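Local atomic coordinates of putative PLP-dependent aminotransferase (Bacillus cereus ATCC 10987, PDB entry 3JU7), a protein that probably acts as a transaminase that uses pyridoxal phosphate as its cofactor. Residues T63-Q71 against A90-L100; I132-M143 against P157-L168. All coordinates share one frame; numbering follows the deposited sequence.

Interaction 1 (T63-Q71 against A90-L100); sequences TLGLMAAIQ and ATPLAAIWCGL
Ala-94 packs as a knob into a hole formed by Thr-63, Leu-66, Met-67 and Ile-70, joining two helices of the PLP-dependent aminotransferase fold. Helix 63-71 and helix 90-97 run in roughly the same direction, crossing at -44° with their axes 8.6 Å apart. No hydrogen bond links them, and the contact is almost wholly buried.

The apolar contacts centre on the small Ala-94. Ala-94 CB lies 3.6 Å from Leu-66 CB. Met-67 CG packs beside it, and Ile-70 CD1 approaches from the next turn. At the first turn, Ala-90 CB packs against Thr-63 OG1. At the far end, Ile-70 CG2 lies 3.8 Å from Leu-100 CD1. Leu-100 N closes the Schellman motif on Ala-95 O, with Gly-99 at positive phi as its C-prime residue.

A Met-aromatic contact forms between Met-67, a selenomethionine, and Trp-97. The bend at chi3 (68°) brings Met-67 CE obliquely against the Trp-97 ring, close to CB and CG. Met-67 SE is 4.7 Å from the centroid of the Trp-97 five-membered ring. The indole is also held by the second subunit, where Gly-230 accepts a hydrogen bond from NE1 and Phe-231 stacks on the ring.

Thr-63 OG1 bonds OP1 of the modified lysine at position 191, so this helix start borders the cofactor site.

Cys-98 SG lies anti to its own carbonyl carbon (chi1 -68°) and faces the turn from Met-67 to Gln-71. Cys-98 SG sits 3.6 Å from Ile-70 CG2 and 3.2 Å from Met-67 O.

Interaction 2 (I132-M143 against P157-L168); sequences IVVPYATFGSWM and PVVVDAAPGFGL
Val-133 bridges Val-158 in a parallel backbone pairing that runs on to Ala-137. Val-133 N donates to Pro-157 O, and Val-159 N to Val-133 O (3.1 Å). Farther along, Tyr-136 bridges Asp-161: Asp-161 N donates to Pro-135 O at 2.8 Å, and Ala-137 N to Asp-161 O at 2.9 Å. CA-H...O contacts from Val-134 and Tyr-136 fill in between these bonds.

Side chains pack on both faces. Pro-135 CD meets Val-158 CG1 at 3.6 Å, and Pro-135 CG meets Val-160 CG2; both pairs cross at about a right angle. Met-143, a selenomethionine, meets Val-160 tip to tip. On the other face, Ile-132 CD1 touches Val-159 CG2.

Beyond the paired backbones, Tyr-136 turns its ring edge to Asp-161 O, which lies 3.2 Å from CD1. Pro-164 CD also meets this edge. Phe-139 N donates to Tyr-136 OH and fixes the ring's far end. Leu-168 CG packs on Trp-142 CE3 at 3.7 Å, while Leu-168 O lies at the indole edge.

Asp-161 OD1 accepts from Ala-163 N (2.9 Å) in an Asx turn. Its OD2 bonds Thr-91 OG1 and N1 of the modified lysine at position 191. The Asx turn and Thr-91 hold the carboxylate from both oxygens, which sets its position at N1, as in related aminotransferases.

In the fold
Both contacts belong to the buried core, but interaction 1 also reaches the subunit interface through Trp-97, whereas no other chain touches interaction 2. Their chemistry differs. Interaction 1 joins helices mainly by side-chain packing, without hydrogen bonds; interaction 2 is built on backbone hydrogen bonds between strand ends and the loops after them. The helices of interaction 1 pack against the strands of interaction 2: Ile-132 CD1 lies 3.8 Å from Ile-70 CA, and Thr-91 CG2 touches Val-134 CG1. The polar link is Thr-91 OG1 to Asp-161 OD2, a probable hydrogen bond of 2.7 Å. Both contacts border the cofactor.

Interaction 1 (T63-Q71 against A90-L100)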
loop_
_atom_site.group_PDB
_atom_site.type_symbol
_atom_site.label_atom_id
_atom_site.label_comp_id
_atom_site.label_asym_id
_atom_site.label_seq_id
_atom_site.Cartn_x
_atom_site.Cartn_y
_atom_site.Cartn_z
ATOM N N THR A 63 -3.753 -6.162 3.179
ATOM C CA THR A 63 -2.433 -6.703 3.490
ATOM C C THR A 63 -1.638 -5.708 4.311
ATOM O O THR A 63 -1.080 -6.055 5.361
ATOM C CB THR A 63 -1.679 -7.150 2.251
ATOM O OG1 THR A 63 -2.529 -8.053 1.545
ATOM C CG2 THR A 63 -0.351 -7.831 2.671
ATOM N N LEU A 64 -1.672 -4.456 3.875
ATOM C CA LEU A 64 -1.008 -3.361 4.607
ATOM C C LEU A 64 -1.678 -3.087 5.963
ATOM O O LEU A 64 -1.025 -2.734 6.937
ATOM C CB LEU A 64 -1.032 -2.089 3.790
ATOM C CG LEU A 64 -0.304 -2.177 2.451
ATOM C CD1 LEU A 64 -0.735 -0.960 1.627
ATOM C CD2 LEU A 64 1.227 -2.287 2.636
ATOM N N GLY A 65 -2.976 -3.271 6.032
ATOM C CA GLY A 65 -3.657 -3.143 7.308
ATOM C C GLY A 65 -3.177 -4.235 8.263
ATOM O O GLY A 65 -2.954 -3.989 9.456
ATOM N N LEU A 66 -3.030 -5.457 7.754
ATOM C CA LEU A 66 -2.542 -6.540 8.582
ATOM C C LEU A 66 -1.187 -6.139 9.133
ATOM O O LEU A 66 -0.948 -6.247 10.369
ATOM C CB LEU A 66 -2.486 -7.893 7.827
ATOM C CG LEU A 66 -3.806 -8.671 7.822
ATOM C CD1 LEU A 66 -3.828 -9.743 6.735
ATOM C CD2 LEU A 66 -4.049 -9.299 9.191
HETATM N N MSE A 67 -0.323 -5.669 8.232
HETATM C CA MSE A 67 1.054 -5.277 8.583
HETATM C C MSE A 67 1.089 -4.198 9.660
HETATM O O MSE A 67 1.817 -4.320 10.651
HETATM C CB MSE A 67 1.833 -4.852 7.326
HETATM C CG MSE A 67 2.189 -6.054 6.414
HETATM SE SE MSE A 67 2.687 -5.460 4.636
HETATM C CE MSE A 67 4.245 -4.640 5.105
ATOM N N ALA A 68 0.269 -3.167 9.482
ATOM C CA ALA A 68 0.205 -2.061 10.417
ATOM C C ALA A 68 -0.215 -2.590 11.798
ATOM O O ALA A 68 0.452 -2.316 12.831
ATOM C CB ALA A 68 -0.808 -1.054 9.955
ATOM N N ALA A 69 -1.323 -3.341 11.796
ATOM C CA ALA A 69 -1.935 -3.868 13.020
ATOM C C ALA A 69 -0.981 -4.793 13.806
ATOM O O ALA A 69 -0.805 -4.621 14.999
ATOM C CB ALA A 69 -3.273 -4.557 12.720
ATOM N N ILE A 70 -0.356 -5.734 13.138
ATOM C CA ILE A 70 0.609 -6.640 13.787
ATOM C C ILE A 70 1.809 -5.871 14.347
ATOM O O ILE A 70 2.198 -6.083 15.489
ATOM C CB ILE A 70 1.089 -7.725 12.790
ATOM C CG1 ILE A 70 -0.045 -8.723 12.529
ATOM C CG2 ILE A 70 2.383 -8.447 13.271
ATOM C CD1 ILE A 70 0.042 -9.409 11.201
ATOM N N GLN A 71 2.376 -4.974 13.531
ATOM C CA GLN A 71 3.491 -4.112 13.957
ATOM C C GLN A 71 3.108 -3.318 15.217
ATOM O O GLN A 71 3.861 -3.312 16.157
ATOM C CB GLN A 71 3.917 -3.155 12.828
ATOM C CG GLN A 71 5.057 -2.225 13.222
ATOM C CD GLN A 71 6.328 -2.973 13.618
ATOM O OE1 GLN A 71 6.643 -4.018 13.062
ATOM N NE2 GLN A 71 7.048 -2.437 14.593
ATOM N N ALA A 90 -1.439 -13.660 2.184
ATOM C CA ALA A 90 -1.314 -12.338 2.777
ATOM C C ALA A 90 -1.074 -12.413 4.311
ATOM O O ALA A 90 -0.293 -11.588 4.869
ATOM C CB ALA A 90 -2.568 -11.469 2.431
ATOM N N THR A 91 -1.664 -13.414 5.001
ATOM C CA THR A 91 -1.583 -13.444 6.474
ATOM C C THR A 91 -0.181 -13.762 6.952
ATOM O O THR A 91 0.376 -13.003 7.737
ATOM C CB THR A 91 -2.595 -14.419 7.132
ATOM O OG1 THR A 91 -3.869 -14.271 6.500
ATOM C CG2 THR A 91 -2.716 -14.144 8.651
ATOM N N PRO A 92 0.414 -14.888 6.507
ATOM C CA PRO A 92 1.798 -15.060 6.984
ATOM C C PRO A 92 2.794 -14.011 6.425
ATOM O O PRO A 92 3.760 -13.631 7.105
ATOM C CB PRO A 92 2.165 -16.491 6.531
ATOM C CG PRO A 92 1.181 -16.828 5.398
ATOM C CD PRO A 92 -0.074 -16.054 5.767
ATOM N N LEU A 93 2.589 -13.561 5.191
ATOM C CA LEU A 93 3.459 -12.513 4.633
ATOM C C LEU A 93 3.430 -11.270 5.493
ATOM O O LEU A 93 4.478 -10.652 5.751
ATOM C CB LEU A 93 3.059 -12.163 3.205
ATOM C CG LEU A 93 3.355 -13.273 2.191
ATOM C CD1 LEU A 93 2.665 -12.922 0.901
ATOM C CD2 LEU A 93 4.889 -13.591 2.031
ATOM N N ALA A 94 2.232 -10.898 5.945
ATOM C CA ALA A 94 2.109 -9.724 6.799
ATOM C C ALA A 94 3.000 -9.897 8.052
ATOM O O ALA A 94 3.696 -8.951 8.439
ATOM C CB ALA A 94 0.683 -9.485 7.160
ATOM N N ALA A 95 3.038 -11.119 8.625
ATOM C CA ALA A 95 3.789 -11.368 9.861
ATOM C C ALA A 95 5.305 -11.284 9.616
ATOM O O ALA A 95 6.061 -10.695 10.413
ATOM C CB ALA A 95 3.422 -12.742 10.491
ATOM N N ILE A 96 5.723 -11.891 8.514
ATOM C CA ILE A 96 7.112 -11.954 8.126
ATOM C C ILE A 96 7.656 -10.524 7.897
ATOM O O ILE A 96 8.769 -10.241 8.278
ATOM C CB ILE A 96 7.293 -12.814 6.830
ATOM C CG1 ILE A 96 6.943 -14.263 7.096
ATOM C CG2 ILE A 96 8.694 -12.718 6.324
ATOM C CD1 ILE A 96 6.857 -15.160 5.823
ATOM N N TRP A 97 6.856 -9.638 7.298
ATOM C CA TRP A 97 7.270 -8.247 7.105
ATOM C C TRP A 97 7.408 -7.505 8.452
ATOM O O TRP A 97 8.174 -6.547 8.556
ATOM C CB TRP A 97 6.289 -7.485 6.200
ATOM C CG TRP A 97 6.517 -7.597 4.729
ATOM C CD1 TRP A 97 5.863 -8.432 3.864
ATOM C CD2 TRP A 97 7.417 -6.817 3.920
ATOM N NE1 TRP A 97 6.313 -8.233 2.581
ATOM C CE2 TRP A 97 7.262 -7.249 2.584
ATOM C CE3 TRP A 97 8.320 -5.799 4.191
ATOM C CZ2 TRP A 97 7.999 -6.713 1.528
ATOM C CZ3 TRP A 97 9.037 -5.244 3.135
ATOM C CH2 TRP A 97 8.882 -5.713 1.822
ATOM N N CYS A 98 6.654 -7.928 9.476
ATOM C CA CYS A 98 6.807 -7.362 10.823
ATOM C C CYS A 98 7.930 -8.011 11.594
ATOM O O CYS A 98 8.102 -7.789 12.785
ATOM C CB CYS A 98 5.521 -7.487 11.586
ATOM S SG CYS A 98 4.206 -6.429 10.905
ATOM N N GLY A 99 8.685 -8.866 10.931
ATOM C CA GLY A 99 9.798 -9.521 11.571
ATOM C C GLY A 99 9.429 -10.726 12.405
ATOM O O GLY A 99 10.210 -11.147 13.215
ATOM N N LEU A 100 8.262 -11.300 12.209
ATOM C CA LEU A 100 7.894 -12.482 12.969
ATOM C C LEU A 100 7.958 -13.711 12.108
ATOM O O LEU A 100 7.976 -13.626 10.878
ATOM C CB LEU A 100 6.492 -12.358 13.505
ATOM C CG LEU A 100 6.330 -11.082 14.317
ATOM C CD1 LEU A 100 4.898 -10.957 14.636
ATOM C CD2 LEU A 100 7.229 -11.180 15.563
#

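Interaction 2 (I132-M143 against P157-L168)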
loop_
_atom_site.group_PDB
_atom_site.type_symbol
_atom_site.label_atom_id
_atom_site.label_comp_id
_atom_site.label_asym_id
_atom_site.label_seq_id
_atom_site.Cartn_x
_atom_site.Cartn_y
_atom_site.Cartn_z
ATOM N N ILE A 132 2.167 -12.582 18.843
ATOM C CA ILE A 132 0.809 -12.243 18.408
ATOM C C ILE A 132 0.044 -13.479 17.930
ATOM O O ILE A 132 0.631 -14.492 17.555
ATOM C CB ILE A 132 0.860 -11.157 17.291
ATOM C CG1 ILE A 132 -0.488 -10.430 17.149
ATOM C CG2 ILE A 132 1.451 -11.718 15.995
ATOM C CD1 ILE A 132 -0.368 -9.082 16.482
ATOM N N VAL A 133 -1.270 -13.386 17.985
ATOM C CA VAL A 133 -2.158 -14.401 17.479
ATOM C C VAL A 133 -3.010 -13.763 16.378
ATOM O O VAL A 133 -3.596 -12.694 16.577
ATOM C CB VAL A 133 -3.068 -14.964 18.616
ATOM C CG1 VAL A 133 -4.154 -15.836 18.040
ATOM C CG2 VAL A 133 -2.211 -15.712 19.689
ATOM N N VAL A 134 -3.091 -14.428 15.231
ATOM C CA VAL A 134 -3.760 -13.869 14.059
ATOM C C VAL A 134 -4.700 -14.932 13.489
ATOM O O VAL A 134 -4.326 -15.689 12.587
ATOM C CB VAL A 134 -2.719 -13.402 13.015
ATOM C CG1 VAL A 134 -3.383 -12.668 11.818
ATOM C CG2 VAL A 134 -1.670 -12.517 13.688
ATOM N N PRO A 135 -5.918 -15.011 14.031
ATOM C CA PRO A 135 -6.875 -15.950 13.456
ATOM C C PRO A 135 -7.460 -15.401 12.159
ATOM O O PRO A 135 -7.451 -14.166 11.920
ATOM C CB PRO A 135 -7.958 -16.066 14.541
ATOM C CG PRO A 135 -7.887 -14.789 15.259
ATOM C CD PRO A 135 -6.493 -14.271 15.171
ATOM N N TYR A 136 -7.930 -16.321 11.321
ATOM C CA TYR A 136 -8.661 -15.966 10.091
ATOM C C TYR A 136 -10.130 -16.399 10.169
ATOM O O TYR A 136 -10.424 -17.541 10.460
ATOM C CB TYR A 136 -7.952 -16.622 8.929
ATOM C CG TYR A 136 -8.704 -16.672 7.632
ATOM C CD1 TYR A 136 -9.371 -15.572 7.141
ATOM C CD2 TYR A 136 -8.688 -17.824 6.861
ATOM C CE1 TYR A 136 -10.047 -15.636 5.921
ATOM C CE2 TYR A 136 -9.362 -17.889 5.647
ATOM C CZ TYR A 136 -10.043 -16.805 5.181
ATOM O OH TYR A 136 -10.742 -16.898 3.973
ATOM N N ALA A 137 -11.054 -15.482 9.924
ATOM C CA ALA A 137 -12.479 -15.797 9.970
ATOM C C ALA A 137 -12.841 -16.441 8.620
ATOM O O ALA A 137 -13.477 -15.835 7.738
ATOM C CB ALA A 137 -13.294 -14.547 10.249
ATOM N N THR A 138 -12.422 -17.693 8.496
ATOM C CA THR A 138 -12.430 -18.436 7.239
ATOM C C THR A 138 -13.687 -18.250 6.414
ATOM O O THR A 138 -14.807 -18.458 6.907
ATOM C CB THR A 138 -12.234 -19.956 7.525
ATOM O OG1 THR A 138 -11.086 -20.104 8.349
ATOM C CG2 THR A 138 -12.102 -20.780 6.247
ATOM N N PHE A 139 -13.454 -17.838 5.168
ATOM C CA PHE A 139 -14.479 -17.683 4.122
ATOM C C PHE A 139 -15.610 -16.708 4.494
ATOM O O PHE A 139 -16.763 -16.899 4.116
ATOM C CB PHE A 139 -15.012 -19.043 3.685
ATOM C CG PHE A 139 -13.921 -20.054 3.243
ATOM C CD1 PHE A 139 -12.852 -19.675 2.473
ATOM C CD2 PHE A 139 -14.052 -21.397 3.544
ATOM C CE1 PHE A 139 -11.908 -20.598 2.042
ATOM C CE2 PHE A 139 -13.131 -22.316 3.116
ATOM C CZ PHE A 139 -12.050 -21.915 2.364
ATOM N N GLY A 140 -15.264 -15.654 5.224
ATOM C CA GLY A 140 -16.219 -14.561 5.518
ATOM C C GLY A 140 -17.305 -15.015 6.472
ATOM O O GLY A 140 -18.450 -14.653 6.356
ATOM N N SER A 141 -16.931 -15.810 7.455
ATOM C CA SER A 141 -17.907 -16.464 8.290
ATOM C C SER A 141 -17.830 -15.932 9.695
ATOM O O SER A 141 -16.942 -15.130 10.047
ATOM C CB SER A 141 -17.661 -17.977 8.269
ATOM O OG SER A 141 -16.422 -18.280 8.855
ATOM N N TRP A 142 -18.759 -16.402 10.507
ATOM C CA TRP A 142 -18.894 -15.910 11.845
ATOM C C TRP A 142 -18.083 -16.733 12.824
ATOM O O TRP A 142 -18.606 -17.607 13.500
ATOM C CB TRP A 142 -20.355 -15.918 12.212
ATOM C CG TRP A 142 -20.687 -15.113 13.365
ATOM C CD1 TRP A 142 -20.782 -15.531 14.658
ATOM C CD2 TRP A 142 -21.053 -13.732 13.348
ATOM N NE1 TRP A 142 -21.180 -14.490 15.446
ATOM C CE2 TRP A 142 -21.347 -13.370 14.678
ATOM C CE3 TRP A 142 -21.169 -12.769 12.333
ATOM C CZ2 TRP A 142 -21.718 -12.074 15.036
ATOM C CZ3 TRP A 142 -21.534 -11.483 12.678
ATOM C CH2 TRP A 142 -21.804 -11.137 14.031
HETATM N N MSE A 143 -16.787 -16.450 12.865
HETATM C CA MSE A 143 -15.871 -17.045 13.847
HETATM C C MSE A 143 -16.020 -16.262 15.124
HETATM O O MSE A 143 -15.646 -15.088 15.201
HETATM C CB MSE A 143 -14.442 -16.963 13.369
HETATM C CG MSE A 143 -13.436 -17.538 14.344
HETATM SE SE MSE A 143 -11.658 -17.312 13.652
HETATM C CE MSE A 143 -11.429 -15.380 13.897
ATOM N N PRO A 157 -1.987 -10.321 22.383
ATOM C CA PRO A 157 -2.593 -9.541 21.314
ATOM C C PRO A 157 -3.152 -10.376 20.162
ATOM O O PRO A 157 -2.516 -11.308 19.703
ATOM C CB PRO A 157 -1.427 -8.654 20.794
ATOM C CG PRO A 157 -0.217 -9.255 21.258
ATOM C CD PRO A 157 -0.535 -10.088 22.473
ATOM N N VAL A 158 -4.332 -9.988 19.688
ATOM C CA VAL A 158 -5.012 -10.664 18.592
ATOM C C VAL A 158 -5.407 -9.668 17.512
ATOM O O VAL A 158 -5.980 -8.613 17.795
ATOM C CB VAL A 158 -6.293 -11.310 19.071
ATOM C CG1 VAL A 158 -7.015 -11.938 17.882
ATOM C CG2 VAL A 158 -6.005 -12.263 20.260
ATOM N N VAL A 159 -5.045 -9.995 16.282
ATOM C CA VAL A 159 -5.438 -9.241 15.127
ATOM C C VAL A 159 -6.107 -10.276 14.249
ATOM O O VAL A 159 -5.469 -11.281 13.798
ATOM C CB VAL A 159 -4.247 -8.595 14.384
ATOM C CG1 VAL A 159 -4.706 -8.134 13.007
ATOM C CG2 VAL A 159 -3.620 -7.431 15.194
ATOM N N VAL A 160 -7.383 -10.025 13.989
ATOM C CA VAL A 160 -8.226 -10.976 13.238
ATOM C C VAL A 160 -8.246 -10.616 11.762
ATOM O O VAL A 160 -8.630 -9.480 11.406
ATOM C CB VAL A 160 -9.666 -10.957 13.765
ATOM C CG1 VAL A 160 -10.586 -11.820 12.879
ATOM C CG2 VAL A 160 -9.697 -11.388 15.245
ATOM N N ASP A 161 -7.759 -11.540 10.927
ATOM C CA ASP A 161 -7.917 -11.445 9.470
ATOM C C ASP A 161 -9.339 -11.870 9.076
ATOM O O ASP A 161 -9.669 -13.042 9.028
ATOM C CB ASP A 161 -6.875 -12.308 8.750
ATOM C CG ASP A 161 -6.904 -12.153 7.232
ATOM O OD1 ASP A 161 -7.932 -11.717 6.672
ATOM O OD2 ASP A 161 -5.898 -12.515 6.576
ATOM N N ALA A 162 -10.166 -10.881 8.792
ATOM C CA ALA A 162 -11.523 -11.063 8.331
ATOM C C ALA A 162 -11.616 -10.433 6.941
ATOM O O ALA A 162 -12.609 -9.798 6.611
ATOM C CB ALA A 162 -12.507 -10.386 9.320
ATOM N N ALA A 163 -10.553 -10.592 6.150
ATOM C CA ALA A 163 -10.426 -9.943 4.834
ATOM C C ALA A 163 -11.683 -10.030 3.993
ATOM O O ALA A 163 -12.115 -9.030 3.446
ATOM C CB ALA A 163 -9.209 -10.496 4.048
ATOM N N PRO A 164 -12.313 -11.220 3.910
ATOM C CA PRO A 164 -13.501 -11.289 3.058
ATOM C C PRO A 164 -14.867 -11.091 3.730
ATOM O O PRO A 164 -15.896 -11.362 3.114
ATOM C CB PRO A 164 -13.405 -12.694 2.457
ATOM C CG PRO A 164 -12.583 -13.479 3.378
ATOM C CD PRO A 164 -11.795 -12.565 4.252
ATOM N N GLY A 165 -14.884 -10.593 4.955
ATOM C CA GLY A 165 -16.087 -10.651 5.777
ATOM C C GLY A 165 -16.743 -9.330 6.061
ATOM O O GLY A 165 -17.615 -9.290 6.893
ATOM N N PHE A 166 -16.358 -8.250 5.388
ATOM C CA PHE A 166 -17.044 -6.988 5.634
ATOM C C PHE A 166 -18.480 -7.106 5.175
ATOM O O PHE A 166 -18.757 -7.604 4.099
ATOM C CB PHE A 166 -16.351 -5.842 4.910
ATOM C CG PHE A 166 -16.780 -4.507 5.359
ATOM C CD1 PHE A 166 -16.426 -4.044 6.619
ATOM C CD2 PHE A 166 -17.547 -3.688 4.529
ATOM C CE1 PHE A 166 -16.827 -2.795 7.044
ATOM C CE2 PHE A 166 -17.955 -2.451 4.943
ATOM C CZ PHE A 166 -17.603 -1.992 6.209
ATOM N N GLY A 167 -19.388 -6.562 5.969
ATOM C CA GLY A 167 -20.793 -6.636 5.688
ATOM C C GLY A 167 -21.443 -7.845 6.313
ATOM O O GLY A 167 -22.626 -8.018 6.168
ATOM N N LEU A 168 -20.679 -8.695 7.009
ATOM C CA LEU A 168 -21.223 -9.894 7.678
ATOM C C LEU A 168 -21.970 -9.550 8.977
ATOM O O LEU A 168 -21.367 -9.126 9.979
ATOM C CB LEU A 168 -20.117 -10.906 7.983
ATOM C CG LEU A 168 -20.559 -12.176 8.689
ATOM C CD1 LEU A 168 -21.653 -12.911 7.855
ATOM C CD2 LEU A 168 -19.301 -13.077 8.937
#